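Local coordinates for protein L-Ribose isomerase (Acinetobacter, PDB 4Q0S) that probably interconverts L-ribose and its ketose L-ribulose, as a sugar isomerase built on a cupin barrel with a bound cobalt(II) ion, at residues E69-A73 / A166-R171; V157-P162 / Y175-Y181; H221-E225 / G253-T257. All coordinates share one frame; numbering follows the deposited sequence.

From the N terminus, the chain passes helix 60-63 and enters 69-73, whose last residue begins strand 73-82; contact 1 closes a 92-residue excursion that carries several barrel strands when 166-171 returns to it. Contact 2 is short-range: 157-162, in the loop after strand 132-137, meets 175-181, which runs into strand 180-185. Since 166-171 lies between these two segments, contacts 1 and 2 cross along the chain, and they touch through Glu72 and Tyr175. Contact 3 follows in series, joining the loop after strand 211-217 to the end of helix 248-254. Its centre is about 28 Å from that of contact 2, on the opposite side of the chain's centre.

Contact 1 of 3, residues E69-A73 / A166-R171; sequences EPYEA and ALPKGR
Pro70 lays its ring against the backbone of the other segment, CB lying 3.4 Å from Ala166 O and CG facing Leu167 O. Its carbonyl oxygen also meets Pro168, whose CA lies 3.4 Å from Pro70 O in a CA-H...O contact, and a water bridges the same oxygen to Lys169 N. Glu72 then crosses the ring of Pro168 at about a right angle, with CG 3.4 Å from Pro168 CG. Both segments run as loops of the cupin barrel, 69-73 reaching strand 73-82 at its last residue, and Pro70 and Pro168 both rest on Phe113 of strand 113-118. Beyond the prolines the contact becomes ionic. The Glu72 chain runs extended past CG (chi2 -176°), carrying the carboxylate to Arg171, whose chain bends at chi2 (-72°). Glu72 OE1 comes in at the guanidinium edge in a salt bridge with Arg171 NH1; their 2.4 Å separation is shorter than a normal bond, leaving its exact geometry doubtful. The carboxylate and guanidinium planes stand 69° apart, which does not suit a two-pronged pairing; OE1 alone makes the link. Glu72 OE2 is held by the Tyr175 hydroxyl, and Arg171 NH2 by Asp56 and the carbonyl of Phe53.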
loop_
_atom_site.group_PDB
_atom_site.type_symbol
_atom_site.label_atom_id
_atom_site.label_comp_id
_atom_site.label_asym_id
_atom_site.label_seq_id
_atom_site.Cartn_x
_atom_site.Cartn_y
_atom_site.Cartn_z
ATOM N N GLU A 69 -20.234 -15.963 -10.888
ATOM C CA GLU A 69 -20.435 -17.261 -11.516
ATOM C C GLU A 69 -19.146 -18.053 -11.721
ATOM O O GLU A 69 -18.077 -17.481 -11.934
ATOM C CB GLU A 69 -21.138 -17.076 -12.861
ATOM C CG GLU A 69 -22.494 -16.397 -12.749
ATOM C CD GLU A 69 -23.107 -16.110 -14.102
ATOM O OE1 GLU A 69 -22.495 -15.357 -14.891
ATOM O OE2 GLU A 69 -24.201 -16.637 -14.380
ATOM N N PRO A 70 -19.237 -19.392 -11.660
ATOM C CA PRO A 70 -18.070 -20.257 -11.841
ATOM C C PRO A 70 -17.616 -20.441 -13.290
ATOM O O PRO A 70 -18.247 -21.160 -14.073
ATOM C CB PRO A 70 -18.514 -21.571 -11.204
ATOM C CG PRO A 70 -19.989 -21.598 -11.498
ATOM C CD PRO A 70 -20.404 -20.169 -11.198
ATOM N N TYR A 71 -16.519 -19.774 -13.640
ATOM C CA TYR A 71 -15.940 -19.879 -14.971
ATOM C C TYR A 71 -14.428 -19.949 -14.812
ATOM O O TYR A 71 -13.893 -19.584 -13.762
ATOM C CB TYR A 71 -16.340 -18.679 -15.832
ATOM C CG TYR A 71 -17.753 -18.774 -16.369
ATOM C CD1 TYR A 71 -18.043 -19.573 -17.478
ATOM C CD2 TYR A 71 -18.805 -18.105 -15.746
ATOM C CE1 TYR A 71 -19.350 -19.706 -17.953
ATOM C CE2 TYR A 71 -20.117 -18.230 -16.210
ATOM C CZ TYR A 71 -20.380 -19.034 -17.315
ATOM O OH TYR A 71 -21.672 -19.176 -17.772
ATOM N N GLU A 72 -13.743 -20.438 -15.842
ATOM C CA GLU A 72 -12.296 -20.557 -15.790
ATOM C C GLU A 72 -11.674 -19.480 -16.671
ATOM O O GLU A 72 -11.625 -19.591 -17.902
ATOM C CB GLU A 72 -11.876 -21.976 -16.215
ATOM C CG GLU A 72 -12.637 -23.034 -15.403
ATOM C CD GLU A 72 -12.229 -24.475 -15.679
ATOM O OE1 GLU A 72 -11.734 -24.776 -16.785
ATOM O OE2 GLU A 72 -12.428 -25.314 -14.777
ATOM N N ALA A 73 -11.218 -18.422 -16.004
ATOM C CA ALA A 73 -10.614 -17.271 -16.655
ATOM C C ALA A 73 -9.849 -16.479 -15.597
ATOM O O ALA A 73 -10.220 -16.472 -14.417
ATOM C CB ALA A 73 -11.692 -16.404 -17.282
ATOM N N ALA A 166 -18.965 -24.227 -6.045
ATOM C CA ALA A 166 -19.550 -24.252 -7.382
ATOM C C ALA A 166 -18.453 -24.326 -8.435
ATOM O O ALA A 166 -17.595 -23.447 -8.514
ATOM C CB ALA A 166 -20.408 -23.007 -7.609
ATOM N N LEU A 167 -18.485 -25.380 -9.239
ATOM C CA LEU A 167 -17.500 -25.583 -10.289
ATOM C C LEU A 167 -18.097 -25.205 -11.645
ATOM O O LEU A 167 -19.315 -25.198 -11.818
ATOM C CB LEU A 167 -17.053 -27.047 -10.300
ATOM C CG LEU A 167 -16.338 -27.554 -9.044
ATOM C CD1 LEU A 167 -16.045 -29.046 -9.177
ATOM C CD2 LEU A 167 -15.041 -26.777 -8.850
ATOM N N PRO A 168 -17.242 -24.879 -12.625
ATOM C CA PRO A 168 -17.748 -24.505 -13.950
ATOM C C PRO A 168 -18.559 -25.638 -14.586
ATOM O O PRO A 168 -18.202 -26.815 -14.469
ATOM C CB PRO A 168 -16.470 -24.200 -14.739
ATOM C CG PRO A 168 -15.486 -23.790 -13.666
ATOM C CD PRO A 168 -15.774 -24.774 -12.567
ATOM N N LYS A 169 -19.646 -25.274 -15.260
ATOM C CA LYS A 169 -20.495 -26.259 -15.919
ATOM C C LYS A 169 -19.708 -26.966 -17.010
ATOM O O LYS A 169 -19.122 -26.322 -17.882
ATOM C CB LYS A 169 -21.723 -25.585 -16.538
ATOM C CG LYS A 169 -22.610 -24.849 -15.549
ATOM C CD LYS A 169 -23.179 -25.787 -14.495
ATOM C CE LYS A 169 -24.178 -25.061 -13.610
ATOM N NZ LYS A 169 -23.594 -23.808 -13.048
ATOM N N GLY A 170 -19.699 -28.292 -16.960
ATOM C CA GLY A 170 -18.980 -29.060 -17.959
ATOM C C GLY A 170 -17.500 -29.206 -17.667
ATOM O O GLY A 170 -16.752 -29.723 -18.493
ATOM N N ARG A 171 -17.072 -28.751 -16.493
ATOM C CA ARG A 171 -15.665 -28.837 -16.100
ATOM C C ARG A 171 -15.543 -29.504 -14.730
ATOM O O ARG A 171 -14.439 -29.718 -14.233
ATOM C CB ARG A 171 -15.048 -27.429 -16.017
ATOM C CG ARG A 171 -15.079 -26.620 -17.309
ATOM C CD ARG A 171 -14.098 -27.161 -18.332
ATOM N NE ARG A 171 -14.166 -26.431 -19.593
ATOM C CZ ARG A 171 -13.397 -25.396 -19.914
ATOM N NH1 ARG A 171 -12.481 -24.952 -19.067
ATOM N NH2 ARG A 171 -13.538 -24.805 -21.093
HETATM O O HOH W 1 -20.105 -22.371 -15.664
#

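Contact 2 of 3, residues V157-P162 / Y175-Y181; sequences VGSPWP and YEKLTSY
Trp161 lies with its indole edge along the turn 175-178, and its NE1 donates to Leu178 O at 2.6 Å. The acceptor sits close to the ring plane, and the donor in turn lies in the carbonyl plane of Leu178; the N-H...O angle is 146°. Beside this bond, CH2 of the indole packs on Tyr175 CB at 3.8 Å, the two side chains crossing at about a right angle. The Trp161 backbone is served too: a water accepts from its N and donates to Thr179 O, linking the residues just before strand 180-185 to the 157-162 loop.

Ser159 pairs with Tyr181 in a single antiparallel bridge, a hydrogen-bonded pair. Ser159 N gives Tyr181 O a good bond of 2.9 Å, whereas the return bond from Tyr181 N to Ser159 O is weak because of its bent angle. Tyr181 O also accepts from a water. Next to the bridge, Ser180 OG donates to Val157 O at 2.5 Å, unusually short and to be treated with caution.

Tyr181 CG stands anti to the backbone N (chi1 162°), which turns one face of the ring to Pro162. Pro162 CD lies 3.3 Å from the ring centroid and only 7° off the normal, a CH-pi contact, while the phenol hydroxyl is hydrogen-bonded to Glu134 on strand 132-137.

Val157 O, Ser159 O (weakly), Leu178 O, Thr179 O and Tyr181 O thus all receive donors, so that the 157-162 loop is pinned to the start of strand 180-185 by directional bonds as well as by aromatic packing.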
loop_
_atom_site.group_PDB
_atom_site.type_symbol
_atom_site.label_atom_id
_atom_site.label_comp_id
_atom_site.label_asym_id
_atom_site.label_seq_id
_atom_site.Cartn_x
_atom_site.Cartn_y
_atom_site.Cartn_z
ATOM N N VAL A 157 -0.724 -32.766 3.023
ATOM C CA VAL A 157 -2.039 -33.332 2.745
ATOM C C VAL A 157 -3.154 -32.287 2.711
ATOM O O VAL A 157 -4.119 -32.422 1.958
ATOM C CB VAL A 157 -2.375 -34.429 3.774
ATOM C CG1 VAL A 157 -3.819 -34.859 3.646
ATOM C CG2 VAL A 157 -1.462 -35.616 3.546
ATOM N N GLY A 158 -3.021 -31.241 3.516
ATOM C CA GLY A 158 -4.041 -30.209 3.514
ATOM C C GLY A 158 -5.343 -30.664 4.139
ATOM O O GLY A 158 -5.363 -31.592 4.940
ATOM N N SER A 159 -6.436 -30.012 3.768
ATOM C CA SER A 159 -7.745 -30.347 4.308
ATOM C C SER A 159 -8.725 -30.740 3.210
ATOM O O SER A 159 -8.458 -30.561 2.020
ATOM C CB SER A 159 -8.324 -29.143 5.056
ATOM O OG SER A 159 -7.392 -28.605 5.971
ATOM N N PRO A 160 -9.871 -31.311 3.599
ATOM C CA PRO A 160 -10.838 -31.680 2.569
ATOM C C PRO A 160 -11.470 -30.387 2.072
ATOM O O PRO A 160 -11.312 -29.330 2.692
ATOM C CB PRO A 160 -11.838 -32.550 3.325
ATOM C CG PRO A 160 -11.783 -31.995 4.717
ATOM C CD PRO A 160 -10.301 -31.790 4.927
ATOM N N TRP A 161 -12.180 -30.469 0.957
ATOM C CA TRP A 161 -12.839 -29.306 0.403
ATOM C C TRP A 161 -13.954 -28.852 1.326
ATOM O O TRP A 161 -14.581 -29.667 2.006
ATOM C CB TRP A 161 -13.491 -29.646 -0.927
ATOM C CG TRP A 161 -12.605 -29.728 -2.107
ATOM C CD1 TRP A 161 -11.334 -30.216 -2.159
ATOM C CD2 TRP A 161 -12.972 -29.412 -3.451
ATOM N NE1 TRP A 161 -10.887 -30.231 -3.461
ATOM C CE2 TRP A 161 -11.875 -29.741 -4.274
ATOM C CE3 TRP A 161 -14.129 -28.883 -4.042
ATOM C CZ2 TRP A 161 -11.897 -29.561 -5.656
ATOM C CZ3 TRP A 161 -14.153 -28.705 -5.416
ATOM C CH2 TRP A 161 -13.042 -29.043 -6.209
ATOM N N PRO A 162 -14.201 -27.539 1.386
ATOM C CA PRO A 162 -15.295 -27.095 2.246
ATOM C C PRO A 162 -16.520 -27.437 1.395
ATOM O O PRO A 162 -16.373 -27.771 0.216
ATOM C CB PRO A 162 -15.060 -25.590 2.357
ATOM C CG PRO A 162 -14.445 -25.252 1.025
ATOM C CD PRO A 162 -13.460 -26.396 0.830
ATOM N N TYR A 175 -11.897 -31.562 -11.718
ATOM C CA TYR A 175 -11.449 -31.280 -10.355
ATOM C C TYR A 175 -11.408 -32.499 -9.427
ATOM O O TYR A 175 -10.857 -32.424 -8.327
ATOM C CB TYR A 175 -12.347 -30.212 -9.722
ATOM C CG TYR A 175 -12.260 -28.848 -10.375
ATOM C CD1 TYR A 175 -12.870 -28.598 -11.605
ATOM C CD2 TYR A 175 -11.552 -27.809 -9.764
ATOM C CE1 TYR A 175 -12.778 -27.347 -12.211
ATOM C CE2 TYR A 175 -11.450 -26.554 -10.362
ATOM C CZ TYR A 175 -12.064 -26.328 -11.584
ATOM O OH TYR A 175 -11.953 -25.089 -12.183
ATOM N N GLU A 176 -11.990 -33.607 -9.881
ATOM C CA GLU A 176 -12.067 -34.851 -9.117
ATOM C C GLU A 176 -10.838 -35.238 -8.303
ATOM O O GLU A 176 -10.942 -35.503 -7.109
ATOM C CB GLU A 176 -12.411 -36.014 -10.049
ATOM C CG GLU A 176 -13.891 -36.205 -10.315
ATOM C CD GLU A 176 -14.669 -36.505 -9.050
ATOM O OE1 GLU A 176 -15.144 -35.548 -8.402
ATOM O OE2 GLU A 176 -14.793 -37.698 -8.698
ATOM N N LYS A 177 -9.681 -35.277 -8.951
ATOM C CA LYS A 177 -8.438 -35.667 -8.288
ATOM C C LYS A 177 -7.786 -34.616 -7.390
ATOM O O LYS A 177 -6.843 -34.926 -6.656
ATOM C CB LYS A 177 -7.413 -36.122 -9.334
ATOM C CG LYS A 177 -7.698 -37.478 -9.956
ATOM C CD LYS A 177 -6.641 -37.812 -10.999
ATOM C CE LYS A 177 -6.608 -39.297 -11.326
ATOM N NZ LYS A 177 -7.881 -39.798 -11.907
ATOM N N LEU A 178 -8.264 -33.377 -7.450
ATOM C CA LEU A 178 -7.691 -32.313 -6.626
ATOM C C LEU A 178 -8.448 -32.264 -5.308
ATOM O O LEU A 178 -9.106 -31.271 -4.984
ATOM C CB LEU A 178 -7.784 -30.966 -7.356
ATOM C CG LEU A 178 -6.900 -30.853 -8.604
ATOM C CD1 LEU A 178 -7.343 -31.866 -9.660
ATOM C CD2 LEU A 178 -6.979 -29.431 -9.158
ATOM N N THR A 179 -8.315 -33.343 -4.543
ATOM C CA THR A 179 -9.006 -33.511 -3.272
ATOM C C THR A 179 -8.468 -32.712 -2.084
ATOM O O THR A 179 -9.212 -32.443 -1.138
ATOM C CB THR A 179 -9.045 -35.009 -2.904
ATOM O OG1 THR A 179 -7.709 -35.490 -2.721
ATOM C CG2 THR A 179 -9.683 -35.801 -4.034
ATOM N N SER A 180 -7.191 -32.341 -2.118
ATOM C CA SER A 180 -6.620 -31.556 -1.029
ATOM C C SER A 180 -7.005 -30.094 -1.212
ATOM O O SER A 180 -7.095 -29.599 -2.336
ATOM C CB SER A 180 -5.098 -31.700 -0.989
ATOM O OG SER A 180 -4.727 -32.939 -0.405
ATOM N N TYR A 181 -7.224 -29.403 -0.102
ATOM C CA TYR A 181 -7.651 -28.011 -0.145
ATOM C C TYR A 181 -6.989 -27.169 0.931
ATOM O O TYR A 181 -6.692 -27.651 2.023
ATOM C CB TYR A 181 -9.171 -27.955 0.031
ATOM C CG TYR A 181 -9.734 -26.606 0.421
ATOM C CD1 TYR A 181 -10.188 -25.705 -0.544
ATOM C CD2 TYR A 181 -9.846 -26.242 1.766
ATOM C CE1 TYR A 181 -10.751 -24.477 -0.178
ATOM C CE2 TYR A 181 -10.400 -25.021 2.140
ATOM C CZ TYR A 181 -10.853 -24.146 1.167
ATOM O OH TYR A 181 -11.422 -22.952 1.543
HETATM O O HOH W 2 -5.107 -26.886 4.049
HETATM O O HOH W 3 -11.881 -32.969 -0.188
#

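Contact 3 of 3, residues H221-E225 / G253-T257; sequences HEPTE and GRLQT. With RB0 (D-ribitol), chain C.
Glu222 stands over one face of the Arg254 guanidinium, the two side chains crossing at about a right angle and the carboxylate and guanidinium planes 65° apart. OE2 is 2.8 Å from Arg254 NH1, but it lies well out of the guanidinium plane and no N-H points at it; the salt bridge is one of charge alone. The edge of the guanidinium is used instead for the bound D-ribitol. Arg254 NE donates to the ligand's O1 at 3.1 Å, and Arg254 NH1 donates to the same O1, a forked grip on that end of the polyol. Glu222 OE2 takes a hydrogen bond from Asn243 ND2 and a weak one from O2 of the ribitol, so Glu222 and Arg254 both touch the ligand while being set against each other.

Thr224 adds an apolar contact next to the Arg254 guanidinium. Its CG2, anti to the carbonyl carbon, approaches Arg254 NH2 obliquely and meets Leu255 CD2 at 3.5 Å, tight for two methyl groups, with Thr224 and Leu255 crossing at about a right angle. Leu255 CD1 lies near the carbonyl oxygen of Pro223, the central residue of an inverse gamma turn. The contact thereby sets the loop following strand 211-217 against the C-terminal end of helix 248-254 and the residues just beyond it.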
loop_
_atom_site.group_PDB
_atom_site.type_symbol
_atom_site.label_atom_id
_atom_site.label_comp_id
_atom_site.label_asym_id
_atom_site.label_seq_id
_atom_site.Cartn_x
_atom_site.Cartn_y
_atom_site.Cartn_z
ATOM N N HIS A 221 7.459 -22.188 -19.424
ATOM C CA HIS A 221 7.559 -22.592 -20.827
ATOM C C HIS A 221 6.166 -22.518 -21.444
ATOM O O HIS A 221 5.355 -23.425 -21.263
ATOM C CB HIS A 221 8.080 -24.031 -20.938
ATOM C CG HIS A 221 9.420 -24.245 -20.306
ATOM N ND1 HIS A 221 10.600 -23.878 -20.917
ATOM C CD2 HIS A 221 9.766 -24.774 -19.109
ATOM C CE1 HIS A 221 11.614 -24.172 -20.123
ATOM N NE2 HIS A 221 11.134 -24.717 -19.019
ATOM N N GLU A 222 5.886 -21.440 -22.169
ATOM C CA GLU A 222 4.578 -21.269 -22.791
ATOM C C GLU A 222 4.644 -20.526 -24.121
ATOM O O GLU A 222 4.807 -19.306 -24.149
ATOM C CB GLU A 222 3.639 -20.506 -21.853
ATOM C CG GLU A 222 3.387 -21.180 -20.518
ATOM C CD GLU A 222 2.510 -20.342 -19.602
ATOM O OE1 GLU A 222 2.878 -19.178 -19.329
ATOM O OE2 GLU A 222 1.455 -20.847 -19.153
ATOM N N PRO A 223 4.534 -21.256 -25.244
ATOM C CA PRO A 223 4.576 -20.621 -26.568
ATOM C C PRO A 223 3.267 -19.861 -26.825
ATOM O O PRO A 223 2.581 -20.095 -27.823
ATOM C CB PRO A 223 4.748 -21.809 -27.515
ATOM C CG PRO A 223 5.474 -22.820 -26.664
ATOM C CD PRO A 223 4.727 -22.711 -25.361
ATOM N N THR A 224 2.934 -18.951 -25.910
ATOM C CA THR A 224 1.709 -18.157 -25.995
ATOM C C THR A 224 1.696 -17.143 -27.136
ATOM O O THR A 224 2.490 -17.226 -28.077
ATOM C CB THR A 224 1.447 -17.390 -24.674
ATOM O OG1 THR A 224 2.498 -16.441 -24.452
ATOM C CG2 THR A 224 1.380 -18.356 -23.497
ATOM N N GLU A 225 0.779 -16.185 -27.033
ATOM C CA GLU A 225 0.613 -15.138 -28.035
ATOM C C GLU A 225 1.614 -14.004 -27.811
ATOM O O GLU A 225 2.162 -13.449 -28.766
ATOM C CB GLU A 225 -0.820 -14.592 -27.975
ATOM C CG GLU A 225 -1.524 -14.484 -29.324
ATOM C CD GLU A 225 -0.913 -13.432 -30.234
ATOM O OE1 GLU A 225 0.277 -13.564 -30.593
ATOM O OE2 GLU A 225 -1.627 -12.471 -30.592
ATOM N N GLY A 253 -7.621 -22.743 -25.609
ATOM C CA GLY A 253 -7.869 -21.332 -25.364
ATOM C C GLY A 253 -6.862 -20.635 -24.466
ATOM O O GLY A 253 -6.869 -19.409 -24.356
ATOM N N ARG A 254 -5.994 -21.406 -23.824
ATOM C CA ARG A 254 -4.994 -20.839 -22.929
ATOM C C ARG A 254 -4.006 -19.936 -23.673
ATOM O O ARG A 254 -3.721 -18.821 -23.236
ATOM C CB ARG A 254 -4.232 -21.969 -22.226
ATOM C CG ARG A 254 -3.559 -21.578 -20.911
ATOM C CD ARG A 254 -2.522 -20.476 -21.082
ATOM N NE ARG A 254 -1.870 -20.140 -19.818
ATOM C CZ ARG A 254 -0.985 -19.159 -19.669
ATOM N NH1 ARG A 254 -0.443 -18.930 -18.480
ATOM N NH2 ARG A 254 -0.644 -18.405 -20.707
ATOM N N LEU A 255 -3.495 -20.418 -24.801
ATOM C CA LEU A 255 -2.513 -19.670 -25.583
ATOM C C LEU A 255 -3.043 -18.503 -26.427
ATOM O O LEU A 255 -2.273 -17.871 -27.152
ATOM C CB LEU A 255 -1.734 -20.633 -26.486
ATOM C CG LEU A 255 -1.001 -21.791 -25.794
ATOM C CD1 LEU A 255 -0.340 -22.669 -26.843
ATOM C CD2 LEU A 255 0.039 -21.248 -24.820
ATOM N N GLN A 256 -4.339 -18.214 -26.345
ATOM C CA GLN A 256 -4.903 -17.105 -27.118
ATOM C C GLN A 256 -6.319 -16.720 -26.711
ATOM O O GLN A 256 -7.177 -17.581 -26.510
ATOM C CB GLN A 256 -4.907 -17.426 -28.615
ATOM C CG GLN A 256 -5.488 -16.294 -29.458
ATOM C CD GLN A 256 -5.779 -16.699 -30.891
ATOM O OE1 GLN A 256 -4.874 -17.062 -31.644
ATOM N NE2 GLN A 256 -7.052 -16.635 -31.277
ATOM N N THR A 257 -6.558 -15.417 -26.608
ATOM C CA THR A 257 -7.866 -14.902 -26.234
ATOM C C THR A 257 -8.535 -14.266 -27.445
ATOM O O THR A 257 -7.958 -13.400 -28.103
ATOM C CB THR A 257 -7.755 -13.841 -25.127
ATOM O OG1 THR A 257 -7.032 -14.384 -24.017
ATOM C CG2 THR A 257 -9.141 -13.413 -24.662
HETATM C C1 RB0 C . -1.779 -20.680 -15.405
HETATM O O1 RB0 C . -2.257 -20.609 -16.737
HETATM C C2 RB0 C . -0.368 -20.113 -15.342
HETATM O O2 RB0 C . 0.548 -21.020 -15.952
HETATM C C3 RB0 C . 0.035 -19.825 -13.881
HETATM O O3 RB0 C . 1.251 -19.091 -13.853
HETATM C C4 RB0 C . 0.178 -21.092 -13.031
HETATM O O4 RB0 C . 0.380 -22.219 -13.870
HETATM C C5 RB0 C . -1.069 -21.296 -12.175
HETATM O O5 RB0 C . -0.867 -22.376 -11.264
#